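PDB 2XRH: protein HP0721 from Helicobacter pylori, which is a secreted protein of unknown function, an all-helical DUF1104 family member whose truncated form binds nicotinic acid in a small pocket. Local coordinates for residues F53-Q56 / L57-A61; S12-D16 / E17-K21; K63-D66 / K67-V70; K44-E47 / D48-K51; E82-K86 / G87-D91. All blocks are in the same frame, centred on the assembly; numbering follows the deposited sequence.

In the fold
The five contacts are all local, each joining neighbouring residues along a helix or at one of its ends, and together they sample three of the four helices. Contact 2 begins helix 16-21, contact 4 begins helix 47-65, contact 1 lies within that helix, contact 3 ends it and contact 5 ends helix 70-86. Contacts 1, 2 and 4 touch one another: M45 CE lies 3.8 Å from F53 CD2 and 3.8 Å from D16 OD2. Contacts 1 and 5 lie on opposite sides of the chain's centre, their centres about 21 Å apart. The side chain of L84 in contact 5 lies about 4 Å from the bound nicotinic acid, those of T65 and L57 about 7 and 8 Å.

Contact 1 (F53-Q56 / L57-A61)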
loop_
_atom_site.group_PDB
_atom_site.type_symbol
_atom_site.label_atom_id
_atom_site.label_comp_id
_atom_site.label_asym_id
_atom_site.label_seq_id
_atom_site.Cartn_x
_atom_site.Cartn_y
_atom_site.Cartn_z
ATOM N N PHE A 53 12.188 -1.618 -19.023
ATOM C CA PHE A 53 12.709 -0.695 -18.043
ATOM C C PHE A 53 11.721 -0.586 -16.878
ATOM O O PHE A 53 12.102 -0.616 -15.692
ATOM C CB PHE A 53 12.983 0.666 -18.694
ATOM C CG PHE A 53 13.621 1.675 -17.780
ATOM C CD1 PHE A 53 14.862 1.414 -17.204
ATOM C CD2 PHE A 53 12.989 2.883 -17.512
ATOM C CE1 PHE A 53 15.456 2.344 -16.380
ATOM C CE2 PHE A 53 13.608 3.830 -16.697
ATOM C CZ PHE A 53 14.841 3.544 -16.139
ATOM N N HIS A 54 10.452 -0.475 -17.199
ATOM C CA HIS A 54 9.398 -0.404 -16.181
ATOM C C HIS A 54 9.402 -1.655 -15.328
ATOM O O HIS A 54 9.260 -1.573 -14.112
ATOM C CB HIS A 54 8.044 -0.204 -16.843
ATOM C CG HIS A 54 7.080 0.556 -16.006
ATOM N ND1 HIS A 54 6.089 1.345 -16.546
ATOM C CD2 HIS A 54 6.991 0.701 -14.660
ATOM C CE1 HIS A 54 5.396 1.902 -15.567
ATOM N NE2 HIS A 54 5.922 1.530 -14.413
ATOM N N LYS A 55 9.599 -2.828 -15.948
ATOM C CA LYS A 55 9.703 -4.068 -15.193
ATOM C C LYS A 55 10.867 -4.027 -14.221
ATOM O O LYS A 55 10.743 -4.471 -13.058
ATOM C CB LYS A 55 9.834 -5.267 -16.140
ATOM C CG LYS A 55 9.848 -6.649 -15.480
ATOM C CD LYS A 55 10.025 -7.718 -16.586
ATOM C CE LYS A 55 9.906 -9.157 -16.120
ATOM N NZ LYS A 55 10.430 -10.071 -17.167
ATOM N N GLN A 56 11.993 -3.524 -14.666
ATOM C CA GLN A 56 13.156 -3.378 -13.793
ATOM C C GLN A 56 12.881 -2.439 -12.638
ATOM O O GLN A 56 13.247 -2.717 -11.488
ATOM C CB GLN A 56 14.385 -2.912 -14.566
ATOM C CG GLN A 56 14.866 -3.903 -15.577
ATOM C CD GLN A 56 15.174 -5.227 -14.917
ATOM O OE1 GLN A 56 15.999 -5.278 -14.013
ATOM N NE2 GLN A 56 14.466 -6.298 -15.320
ATOM N N LEU A 57 12.167 -1.360 -12.914
ATOM C CA LEU A 57 11.842 -0.399 -11.849
ATOM C C LEU A 57 10.990 -1.111 -10.798
ATOM O O LEU A 57 11.228 -0.979 -9.576
ATOM C CB LEU A 57 11.090 0.816 -12.381
ATOM C CG LEU A 57 11.851 1.862 -13.152
ATOM C CD1 LEU A 57 10.832 2.810 -13.785
ATOM C CD2 LEU A 57 12.799 2.585 -12.256
ATOM N N HIS A 58 10.007 -1.886 -11.257
ATOM C CA HIS A 58 9.162 -2.623 -10.323
ATOM C C HIS A 58 9.968 -3.662 -9.530
ATOM O O HIS A 58 9.801 -3.806 -8.314
ATOM C CB HIS A 58 8.018 -3.332 -11.070
ATOM C CG HIS A 58 6.935 -2.414 -11.599
ATOM N ND1 HIS A 58 6.473 -1.311 -10.913
ATOM C CD2 HIS A 58 6.229 -2.447 -12.764
ATOM C CE1 HIS A 58 5.540 -0.695 -11.620
ATOM N NE2 HIS A 58 5.365 -1.367 -12.750
ATOM N N GLU A 59 10.818 -4.416 -10.226
ATOM C CA GLU A 59 11.626 -5.447 -9.573
ATOM C C GLU A 59 12.546 -4.861 -8.537
ATOM O O GLU A 59 12.667 -5.386 -7.432
ATOM C CB GLU A 59 12.393 -6.273 -10.584
ATOM C CG GLU A 59 11.431 -7.076 -11.428
ATOM C CD GLU A 59 12.109 -8.016 -12.387
ATOM O OE1 GLU A 59 13.341 -7.931 -12.540
ATOM O OE2 GLU A 59 11.397 -8.849 -12.989
ATOM N N TYR A 60 13.219 -3.776 -8.870
ATOM C CA TYR A 60 14.105 -3.140 -7.901
ATOM C C TYR A 60 13.333 -2.494 -6.740
ATOM O O TYR A 60 13.775 -2.590 -5.595
ATOM C CB TYR A 60 15.070 -2.132 -8.575
ATOM C CG TYR A 60 16.219 -2.838 -9.223
ATOM C CD1 TYR A 60 17.193 -3.452 -8.472
ATOM C CD2 TYR A 60 16.259 -2.998 -10.591
ATOM C CE1 TYR A 60 18.191 -4.152 -9.062
ATOM C CE2 TYR A 60 17.267 -3.674 -11.205
ATOM C CZ TYR A 60 18.226 -4.268 -10.432
ATOM O OH TYR A 60 19.227 -5.002 -10.974
ATOM N N ALA A 61 12.225 -1.837 -7.020
ATOM C CA ALA A 61 11.444 -1.245 -5.940
ATOM C C ALA A 61 11.051 -2.379 -4.986
ATOM O O ALA A 61 11.091 -2.211 -3.777
ATOM C CB ALA A 61 10.206 -0.516 -6.457
#
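H54 and H58, one turn apart on alpha-helix 47-65, set their imidazoles nearly parallel but slid apart, an example of i to i+4 pairing on a helix surface. The planes differ by 28° and the centroids are 4.5 Å apart, which leaves little overlap: H54 CD2 lies over one face of the H58 ring, 3.3 Å from H58 NE2. Outside partners fix both rings, since H54 ND1 is hydrogen-bonded to R50 NH1 and H58 ND1 to the backbone oxygen of L98. On the inward side, L57 CG lies over one face of the F53 ring, and the branch L57 CD1 reaches to 4.2 Å from F53 CE2. F53 holds its ring beside its own carbonyl carbon, CG anti to the backbone N (chi1 -176°), and it packs on L38 and M42 of helix 31-44 and A20 of helix 16-21. The third flank is polar. The extended K55 chain passes E59 with CE 3.5 Å from E59 OE2, while K55 NZ stays 4.5 Å from that oxygen. Q56 and Y60 run side by side in the same direction, amide and ring planes 74° apart. The backbone oxygen of Q56 accepts from Y60 N at 2.8 Å and also lies at the edge of the tyrosine ring, near its plane, 3.2 Å from Y60 CD2.

Contact 2 (S12-D16 / E17-K21); sequences SKTSD and EDLAK
S15 OG accepts a hydrogen bond from D18 N at 3.1 Å, nearly straight at 164°, and so takes up one of the amide hydrogens that the first turn of a helix leaves without a carbonyl partner. The serine hydroxyl is placed for this by a chi1 of 69°, which sets OG between the backbone N and the carbonyl carbon. D18 leans back toward the cap through water: one molecule accepts from S15 N at 2.8 Å and donates to D18 OD2. A second water joins S15 OG to E17 OE1. Beside the cap, T14 turns CG2 away from its backbone N and lays that methyl 3.4 Å from D18 CB and 3.9 Å from L19 CD2, so the methyl packs beside the first turn. Regular backbone bonds then start, L19 N to S15 O and A20 N to D16 O. Farther along, K21 NZ forms a salt bridge of 2.6 Å with E17 OE2, that oxygen accepting through its anti lone pair. In the outer shell, R41 of helix 31-44 meets D16 OD1 in a salt bridge and T14 O in a hydrogen bond, tying this end to the bundle. The whole is a serine N-cap, here opening helix 16-21.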
loop_
_atom_site.group_PDB
_atom_site.type_symbol
_atom_site.label_atom_id
_atom_site.label_comp_id
_atom_site.label_asym_id
_atom_site.label_seq_id
_atom_site.Cartn_x
_atom_site.Cartn_y
_atom_site.Cartn_z
ATOM N N SER A 12 20.443 13.713 -14.041
ATOM C CA SER A 12 20.673 13.820 -15.494
ATOM C C SER A 12 21.920 13.036 -15.989
ATOM O O SER A 12 22.002 12.682 -17.166
ATOM C CB SER A 12 20.769 15.298 -15.900
ATOM O OG SER A 12 21.826 15.911 -15.202
ATOM N N LYS A 13 22.882 12.773 -15.114
ATOM C CA LYS A 13 24.091 12.029 -15.500
ATOM C C LYS A 13 24.076 10.558 -15.078
ATOM O O LYS A 13 25.022 9.812 -15.332
ATOM C CB LYS A 13 25.338 12.727 -14.941
ATOM C CG LYS A 13 25.594 14.130 -15.504
ATOM C CD LYS A 13 25.883 14.106 -17.028
ATOM C CE LYS A 13 26.171 15.517 -17.600
ATOM N NZ LYS A 13 27.642 15.864 -17.543
ATOM N N THR A 14 22.999 10.134 -14.419
ATOM C CA THR A 14 22.895 8.766 -13.911
ATOM C C THR A 14 22.454 7.850 -15.043
ATOM O O THR A 14 21.546 8.197 -15.790
ATOM C CB THR A 14 21.870 8.727 -12.733
ATOM O OG1 THR A 14 22.284 9.695 -11.756
ATOM C CG2 THR A 14 21.755 7.326 -12.055
ATOM N N SER A 15 23.051 6.665 -15.130
ATOM C CA SER A 15 22.662 5.690 -16.132
ATOM C C SER A 15 21.258 5.166 -15.886
ATOM O O SER A 15 20.768 5.222 -14.748
ATOM C CB SER A 15 23.644 4.525 -16.146
ATOM O OG SER A 15 23.546 3.751 -14.977
ATOM N N ASP A 16 20.589 4.700 -16.939
ATOM C CA ASP A 16 19.271 4.068 -16.809
ATOM C C ASP A 16 19.325 2.951 -15.755
ATOM O O ASP A 16 18.410 2.800 -14.929
ATOM C CB ASP A 16 18.794 3.469 -18.142
ATOM C CG ASP A 16 18.490 4.495 -19.214
ATOM O OD1 ASP A 16 18.390 5.713 -18.971
ATOM O OD2 ASP A 16 18.325 4.036 -20.347
ATOM N N GLU A 17 20.393 2.167 -15.796
ATOM C CA GLU A 17 20.638 1.059 -14.843
ATOM C C GLU A 17 20.580 1.530 -13.433
ATOM O O GLU A 17 19.827 0.972 -12.612
ATOM C CB GLU A 17 22.010 0.434 -15.091
ATOM C CG GLU A 17 22.352 -0.687 -14.132
ATOM C CD GLU A 17 23.640 -1.432 -14.501
ATOM O OE1 GLU A 17 24.151 -1.251 -15.613
ATOM O OE2 GLU A 17 24.133 -2.225 -13.687
ATOM N N ASP A 18 21.382 2.550 -13.146
ATOM C CA ASP A 18 21.452 3.084 -11.807
ATOM C C ASP A 18 20.157 3.751 -11.391
ATOM O O ASP A 18 19.810 3.702 -10.209
ATOM C CB ASP A 18 22.656 4.022 -11.657
ATOM C CG ASP A 18 23.979 3.281 -11.668
ATOM O OD1 ASP A 18 24.002 2.015 -11.576
ATOM O OD2 ASP A 18 25.006 3.980 -11.790
ATOM N N LEU A 19 19.426 4.373 -12.311
ATOM C CA LEU A 19 18.112 4.921 -11.958
ATOM C C LEU A 19 17.153 3.799 -11.568
ATOM O O LEU A 19 16.376 3.924 -10.600
ATOM C CB LEU A 19 17.489 5.711 -13.106
ATOM C CG LEU A 19 18.036 7.107 -13.406
ATOM C CD1 LEU A 19 17.376 7.694 -14.657
ATOM C CD2 LEU A 19 17.891 8.059 -12.230
ATOM N N ALA A 20 17.164 2.703 -12.323
ATOM C CA ALA A 20 16.336 1.553 -11.944
ATOM C C ALA A 20 16.712 0.985 -10.571
ATOM O O ALA A 20 15.823 0.703 -9.755
ATOM C CB ALA A 20 16.394 0.470 -12.988
ATOM N N LYS A 21 18.005 0.850 -10.291
ATOM C CA LYS A 21 18.491 0.239 -9.049
ATOM C C LYS A 21 18.132 1.023 -7.782
ATOM O O LYS A 21 18.090 0.451 -6.709
ATOM C CB LYS A 21 19.995 0.032 -9.123
ATOM C CG LYS A 21 20.363 -1.143 -9.993
ATOM C CD LYS A 21 21.846 -1.237 -10.217
ATOM C CE LYS A 21 22.154 -2.550 -10.915
ATOM N NZ LYS A 21 23.589 -2.725 -11.148
HETATM O O HOH W 1 25.250 6.153 -13.392
HETATM O O HOH W 2 25.385 1.784 -15.533
#

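Contact 3 (K63-D66 / K67-V70)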
loop_
_atom_site.group_PDB
_atom_site.type_symbol
_atom_site.label_atom_id
_atom_site.label_comp_id
_atom_site.label_asym_id
_atom_site.label_seq_id
_atom_site.Cartn_x
_atom_site.Cartn_y
_atom_site.Cartn_z
ATOM N N LYS A 63 12.533 -5.415 -4.421
ATOM C CA LYS A 63 13.703 -5.898 -3.708
ATOM C C LYS A 63 14.178 -4.932 -2.647
ATOM O O LYS A 63 14.607 -5.322 -1.558
ATOM C CB LYS A 63 14.825 -6.143 -4.700
ATOM C CG LYS A 63 14.551 -7.300 -5.612
ATOM C CD LYS A 63 15.784 -7.622 -6.455
ATOM C CE LYS A 63 15.882 -6.751 -7.714
ATOM N NZ LYS A 63 16.574 -7.459 -8.847
ATOM N N ASN A 64 14.111 -3.654 -2.989
ATOM C CA ASN A 64 14.636 -2.608 -2.136
ATOM C C ASN A 64 13.747 -2.285 -0.968
ATOM O O ASN A 64 14.211 -1.643 -0.011
ATOM C CB ASN A 64 14.869 -1.299 -2.895
ATOM C CG ASN A 64 16.107 -1.346 -3.770
ATOM O OD1 ASN A 64 17.051 -2.025 -3.429
ATOM N ND2 ASN A 64 16.126 -0.565 -4.873
ATOM N N THR A 65 12.491 -2.718 -1.026
ATOM C CA THR A 65 11.537 -2.407 0.051
ATOM C C THR A 65 10.952 -3.626 0.765
ATOM O O THR A 65 10.316 -3.444 1.815
ATOM C CB THR A 65 10.387 -1.488 -0.461
ATOM O OG1 THR A 65 9.647 -2.192 -1.483
ATOM C CG2 THR A 65 10.948 -0.173 -0.978
ATOM N N ASP A 66 11.178 -4.832 0.224
ATOM C CA ASP A 66 10.625 -6.059 0.789
ATOM C C ASP A 66 10.870 -6.236 2.278
ATOM O O ASP A 66 9.990 -6.742 2.968
ATOM C CB ASP A 66 11.196 -7.322 0.069
ATOM C CG ASP A 66 10.380 -7.798 -1.082
ATOM O OD1 ASP A 66 9.215 -7.379 -1.255
ATOM O OD2 ASP A 66 10.969 -8.611 -1.843
ATOM N N LYS A 67 12.062 -5.882 2.761
ATOM C CA LYS A 67 12.470 -6.114 4.172
ATOM C C LYS A 67 12.211 -4.931 5.054
ATOM O O LYS A 67 12.465 -5.011 6.257
ATOM C CB LYS A 67 13.954 -6.498 4.204
ATOM C CG LYS A 67 14.237 -7.746 3.350
ATOM C CD LYS A 67 13.155 -8.876 3.373
ATOM C CE LYS A 67 13.486 -10.156 2.516
ATOM N NZ LYS A 67 13.563 -9.839 1.063
ATOM N N MET A 68 11.713 -3.827 4.494
ATOM C CA MET A 68 11.351 -2.682 5.328
ATOM C C MET A 68 10.137 -3.077 6.155
ATOM O O MET A 68 9.357 -3.935 5.749
ATOM C CB MET A 68 10.978 -1.472 4.458
ATOM C CG MET A 68 12.113 -0.773 3.759
ATOM S SD MET A 68 11.500 0.559 2.758
ATOM C CE MET A 68 11.096 1.720 4.010
ATOM N N THR A 69 9.959 -2.419 7.277
ATOM C CA THR A 69 8.694 -2.556 8.014
ATOM C C THR A 69 7.603 -1.780 7.282
ATOM O O THR A 69 7.845 -0.804 6.606
ATOM C CB THR A 69 8.797 -2.052 9.452
ATOM O OG1 THR A 69 9.034 -0.635 9.474
ATOM C CG2 THR A 69 9.879 -2.784 10.267
ATOM N N VAL A 70 6.363 -2.229 7.457
ATOM C CA VAL A 70 5.231 -1.497 6.936
ATOM C C VAL A 70 5.216 -0.060 7.469
ATOM O O VAL A 70 4.934 0.869 6.724
ATOM C CB VAL A 70 3.936 -2.213 7.244
ATOM C CG1 VAL A 70 2.706 -1.368 6.741
ATOM C CG2 VAL A 70 3.966 -3.577 6.578
HETATM O O HOH W 3 14.169 -4.731 1.312
#
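M68 folds back on T65 across a type I beta turn, T65 to M68, which carries the chain out of the end of helix 47-65. The turn is closed by M68 N donating to T65 O at 3.0 Å; the donor stands about 60° above the carbonyl plane, so the bond does not point at a lone pair. From there the methionine side chain can be followed outward. CB sits 3.4 Å from the same T65 O, and M68 CG, placed beside the backbone N with a chi1 of -73°, is 3.8 Å from T65 O. The chain continues extended at chi2, which brings SD to 3.8 Å from T65 CG2, so that sulfur and methyl meet as apolar neighbours. CE then bends off at chi3. The hydroxyl of T65 is engaged apart from this packing, with A61 O of the preceding turn and with R99 NH1. On the other flank, K67 curls over D66, bent at chi2 and chi4, and carries NZ to within 3.6 Å of D66 CB. Its charge stays beyond salt-bridge distance of D66 OD2, whereas D66 OD1 is paired with R99 NH2. The second subunit, another copy of this protein, makes backbone hydrogen bonds with D66, M68 and V70, and M68 packs on V70 of that subunit, so the turn belongs to the dimer interface. A water links the last helical turn to the loop, donating to K63 O at 3.0 Å and accepting from K67 N at 2.8 Å.

Contact 4 (K44-E47 / D48-K51)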
loop_
_atom_site.group_PDB
_atom_site.type_symbol
_atom_site.label_atom_id
_atom_site.label_comp_id
_atom_site.label_asym_id
_atom_site.label_seq_id
_atom_site.Cartn_x
_atom_site.Cartn_y
_atom_site.Cartn_z
ATOM N N LYS A 44 11.551 8.687 -24.527
ATOM C CA LYS A 44 12.474 8.541 -25.656
ATOM C C LYS A 44 12.560 7.104 -26.141
ATOM O O LYS A 44 12.937 6.840 -27.285
ATOM C CB LYS A 44 13.877 9.007 -25.259
ATOM C CG LYS A 44 13.963 10.471 -24.866
ATOM C CD LYS A 44 15.386 10.921 -24.394
ATOM C CE LYS A 44 15.374 12.440 -24.063
ATOM N NZ LYS A 44 16.646 13.053 -23.532
ATOM N N MET A 45 12.171 6.179 -25.285
ATOM C CA MET A 45 12.385 4.781 -25.506
ATOM C C MET A 45 11.326 4.151 -26.424
ATOM O O MET A 45 10.124 4.470 -26.334
ATOM C CB MET A 45 12.222 4.064 -24.178
ATOM C CG MET A 45 13.333 4.356 -23.204
ATOM S SD MET A 45 13.197 3.388 -21.670
ATOM C CE MET A 45 14.531 4.177 -20.730
ATOM N N PRO A 46 11.760 3.205 -27.277
ATOM C CA PRO A 46 10.780 2.356 -27.929
ATOM C C PRO A 46 9.982 1.598 -26.873
ATOM O O PRO A 46 10.479 1.331 -25.761
ATOM C CB PRO A 46 11.619 1.410 -28.800
ATOM C CG PRO A 46 12.920 1.420 -28.269
ATOM C CD PRO A 46 13.119 2.733 -27.502
ATOM N N GLU A 47 8.752 1.278 -27.186
ATOM C CA GLU A 47 7.884 0.660 -26.187
ATOM C C GLU A 47 8.427 -0.664 -25.652
ATOM O O GLU A 47 8.266 -0.930 -24.462
ATOM C CB GLU A 47 6.425 0.595 -26.678
ATOM C CG GLU A 47 5.425 0.131 -25.665
ATOM C CD GLU A 47 5.235 1.090 -24.502
ATOM O OE1 GLU A 47 5.764 2.258 -24.484
ATOM O OE2 GLU A 47 4.549 0.636 -23.554
ATOM N N ASP A 48 9.067 -1.498 -26.462
ATOM C CA ASP A 48 9.655 -2.744 -25.928
ATOM C C ASP A 48 10.674 -2.461 -24.822
ATOM O O ASP A 48 10.642 -3.082 -23.737
ATOM C CB ASP A 48 10.200 -3.685 -27.048
ATOM C CG ASP A 48 11.261 -3.075 -27.962
ATOM O OD1 ASP A 48 11.595 -1.893 -27.908
ATOM O OD2 ASP A 48 11.763 -3.862 -28.808
ATOM N N LYS A 49 11.543 -1.493 -25.070
ATOM C CA LYS A 49 12.551 -1.100 -24.097
ATOM C C LYS A 49 11.866 -0.452 -22.883
ATOM O O LYS A 49 12.263 -0.706 -21.735
ATOM C CB LYS A 49 13.590 -0.156 -24.708
ATOM C CG LYS A 49 14.521 -0.778 -25.778
ATOM C CD LYS A 49 15.117 -2.127 -25.395
ATOM C CE LYS A 49 14.347 -3.233 -26.061
ATOM N NZ LYS A 49 14.093 -4.406 -25.203
ATOM N N ARG A 50 10.865 0.384 -23.122
ATOM C CA ARG A 50 10.159 1.071 -22.013
ATOM C C ARG A 50 9.528 0.049 -21.082
ATOM O O ARG A 50 9.625 0.185 -19.860
ATOM C CB ARG A 50 9.104 2.067 -22.469
ATOM C CG ARG A 50 8.649 2.979 -21.360
ATOM C CD ARG A 50 7.345 3.639 -21.655
ATOM N NE ARG A 50 6.284 2.635 -21.753
ATOM C CZ ARG A 50 5.765 1.992 -20.712
ATOM N NH1 ARG A 50 6.169 2.263 -19.467
ATOM N NH2 ARG A 50 4.833 1.075 -20.908
ATOM N N LYS A 51 8.925 -0.980 -21.656
ATOM C CA LYS A 51 8.265 -2.019 -20.832
ATOM C C LYS A 51 9.311 -2.778 -20.027
ATOM O O LYS A 51 9.087 -3.111 -18.843
ATOM C CB LYS A 51 7.452 -2.978 -21.678
ATOM C CG LYS A 51 6.170 -2.370 -22.297
ATOM C CD LYS A 51 5.469 -3.367 -23.224
ATOM C CE LYS A 51 4.231 -2.806 -23.941
ATOM N NZ LYS A 51 3.325 -1.935 -23.116
#
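A salt-bridge network at the start of helix 47-65 centres on the carboxylate of E47, which is held by R50 and K51. R50 grips it side-on: NE donates to E47 OE1 at 2.8 Å and NH2 to E47 OE2 at 2.7 Å. Both acceptors lie close to the guanidinium plane, but they are met on their syn sides some 26-30° out of the carboxylate plane, in keeping with flat groups whose planes are turned 36° apart. K51 NZ reaches E47 OE2 at 2.9 Å from the anti side, giving that oxygen two charged donors. A bend at chi2, beyond a CG that lies anti to the backbone N, swings the carboxylate alongside R50, to the edge of its guanidinium. An acidic residue in the first turn probably also suits the positive end of the helix dipole. P46 is the N-cap, just before the helix, and its carbonyl accepts from R50 N at 2.8 Å. The proline ring lies against K49, P46 CG to K49 CG 3.7 Å, and against D48, whose OD1 takes a weak bond from K49 N. The extended M45 chain brings SD to 3.8 Å from R50 CA.

Contact 5 (E82-K86 / G87-D91); sequences EALKK and GNMED
L84 and M89 meet where helix 70-86 ends in a Schellman motif: M89 N donates to L84 O at 2.9 Å with an angle of 160°, while N88 N turns back to K85 O, also at 2.9 Å. N88 is the C-prime residue, and its positive phi of 54° reverses the backbone so that both amides can face the last turn. G87 N keeps the helical bond to A83 O and adds a weak one to L84 O. M89 N and N88 N approach their carbonyls differently. M89 N is tilted only modestly from the carbonyl plane of L84, whereas N88 N stands about 60° above that of K85. Across the motif the apolar pair common to Schellman ends is present: L84 CD2 touches M89 CB at 3.8 Å and M89 CG at 3.9 Å. M89 bends at chi2 and chi3, which takes its sulfur away from the leucine. On the outer side, the K85 chain meets D91 at about a right angle, with K85 CE 3.9 Å from D91 OD1. K85 NZ is hydrogen-bonded to K81 O one turn back, and the opposite charges of K85 and D91 do not reach salt-bridge distance. Facing inward, the side chain of L84 lies about 4 Å from the bound nicotinic acid. The capped end rests on helix 31-44, where L84 and M89 both pack on T35, itself a residue of the nicotinic acid pocket, while A83 lies on I31 and M89 also on K36.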
loop_
_atom_site.group_PDB
_atom_site.type_symbol
_atom_site.label_atom_id
_atom_site.label_comp_id
_atom_site.label_asym_id
_atom_site.label_seq_id
_atom_site.Cartn_x
_atom_site.Cartn_y
_atom_site.Cartn_z
ATOM N N GLU A 82 2.814 13.110 -1.090
ATOM C CA GLU A 82 2.765 14.544 -0.836
ATOM C C GLU A 82 3.749 15.336 -1.650
ATOM O O GLU A 82 3.386 16.394 -2.191
ATOM C CB GLU A 82 2.953 14.793 0.640
ATOM C CG GLU A 82 1.795 14.348 1.462
ATOM C CD GLU A 82 0.500 14.973 0.994
ATOM O OE1 GLU A 82 0.476 16.228 1.041
ATOM O OE2 GLU A 82 -0.462 14.223 0.565
ATOM N N ALA A 83 4.977 14.847 -1.774
ATOM C CA ALA A 83 5.960 15.504 -2.603
ATOM C C ALA A 83 5.486 15.568 -4.050
ATOM O O ALA A 83 5.650 16.573 -4.709
ATOM C CB ALA A 83 7.336 14.835 -2.494
ATOM N N LEU A 84 4.950 14.470 -4.568
ATOM C CA LEU A 84 4.509 14.449 -5.928
ATOM C C LEU A 84 3.387 15.469 -6.133
ATOM O O LEU A 84 3.362 16.146 -7.172
ATOM C CB LEU A 84 4.002 13.070 -6.321
ATOM C CG LEU A 84 5.114 12.061 -6.554
ATOM C CD1 LEU A 84 4.486 10.602 -6.646
ATOM C CD2 LEU A 84 5.947 12.395 -7.752
ATOM N N LYS A 85 2.469 15.541 -5.174
ATOM C CA LYS A 85 1.340 16.517 -5.215
ATOM C C LYS A 85 1.898 17.919 -5.342
ATOM O O LYS A 85 1.479 18.716 -6.223
ATOM C CB LYS A 85 0.474 16.452 -3.964
ATOM C CG LYS A 85 -0.236 15.156 -3.652
ATOM C CD LYS A 85 -0.848 14.471 -4.849
ATOM C CE LYS A 85 -0.802 12.919 -4.726
ATOM N NZ LYS A 85 0.510 12.338 -5.119
ATOM N N LYS A 86 2.863 18.222 -4.499
ATOM C CA LYS A 86 3.430 19.584 -4.453
ATOM C C LYS A 86 4.196 19.945 -5.664
ATOM O O LYS A 86 4.312 21.139 -5.989
ATOM C CB LYS A 86 4.408 19.731 -3.322
ATOM C CG LYS A 86 3.738 19.872 -2.062
ATOM C CD LYS A 86 4.686 20.539 -1.063
ATOM C CE LYS A 86 4.007 20.526 0.241
ATOM N NZ LYS A 86 3.848 19.164 0.741
ATOM N N GLY A 87 4.753 18.947 -6.329
ATOM C CA GLY A 87 5.472 19.152 -7.553
ATOM C C GLY A 87 4.549 19.130 -8.736
ATOM O O GLY A 87 5.015 19.082 -9.853
ATOM N N ASN A 88 3.237 19.149 -8.472
ATOM C CA ASN A 88 2.187 19.060 -9.496
ATOM C C ASN A 88 2.267 17.855 -10.444
ATOM O O ASN A 88 1.841 17.921 -11.610
ATOM C CB ASN A 88 2.071 20.413 -10.229
ATOM C CG ASN A 88 1.745 21.540 -9.265
ATOM O OD1 ASN A 88 0.590 21.724 -8.888
ATOM N ND2 ASN A 88 2.775 22.253 -8.806
ATOM N N MET A 89 2.763 16.734 -9.910
ATOM C CA MET A 89 2.920 15.493 -10.669
ATOM C C MET A 89 1.660 14.638 -10.573
ATOM O O MET A 89 0.815 14.863 -9.705
ATOM C CB MET A 89 4.141 14.686 -10.189
ATOM C CG MET A 89 5.487 15.442 -10.163
ATOM S SD MET A 89 6.128 15.920 -11.781
ATOM C CE MET A 89 6.416 14.311 -12.535
ATOM N N GLU A 90 1.603 13.624 -11.442
ATOM C CA GLU A 90 0.398 12.801 -11.822
ATOM C C GLU A 90 -0.374 11.818 -10.858
ATOM O O GLU A 90 -1.163 11.016 -11.360
ATOM C CB GLU A 90 0.809 11.993 -13.085
ATOM C CG GLU A 90 -0.203 10.946 -13.611
ATOM C CD GLU A 90 0.202 10.340 -14.942
ATOM O OE1 GLU A 90 0.027 11.015 -15.982
ATOM O OE2 GLU A 90 0.676 9.175 -14.953
ATOM N N ASP A 91 -0.246 11.910 -9.534
ATOM C CA ASP A 91 -0.697 10.837 -8.596
ATOM C C ASP A 91 -0.061 9.487 -8.897
ATOM O O ASP A 91 -0.065 9.049 -10.033
ATOM C CB ASP A 91 -2.208 10.537 -8.648
ATOM C CG ASP A 91 -3.056 11.751 -8.716
ATOM O OD1 ASP A 91 -3.328 12.329 -7.640
ATOM O OD2 ASP A 91 -3.496 12.085 -9.841
#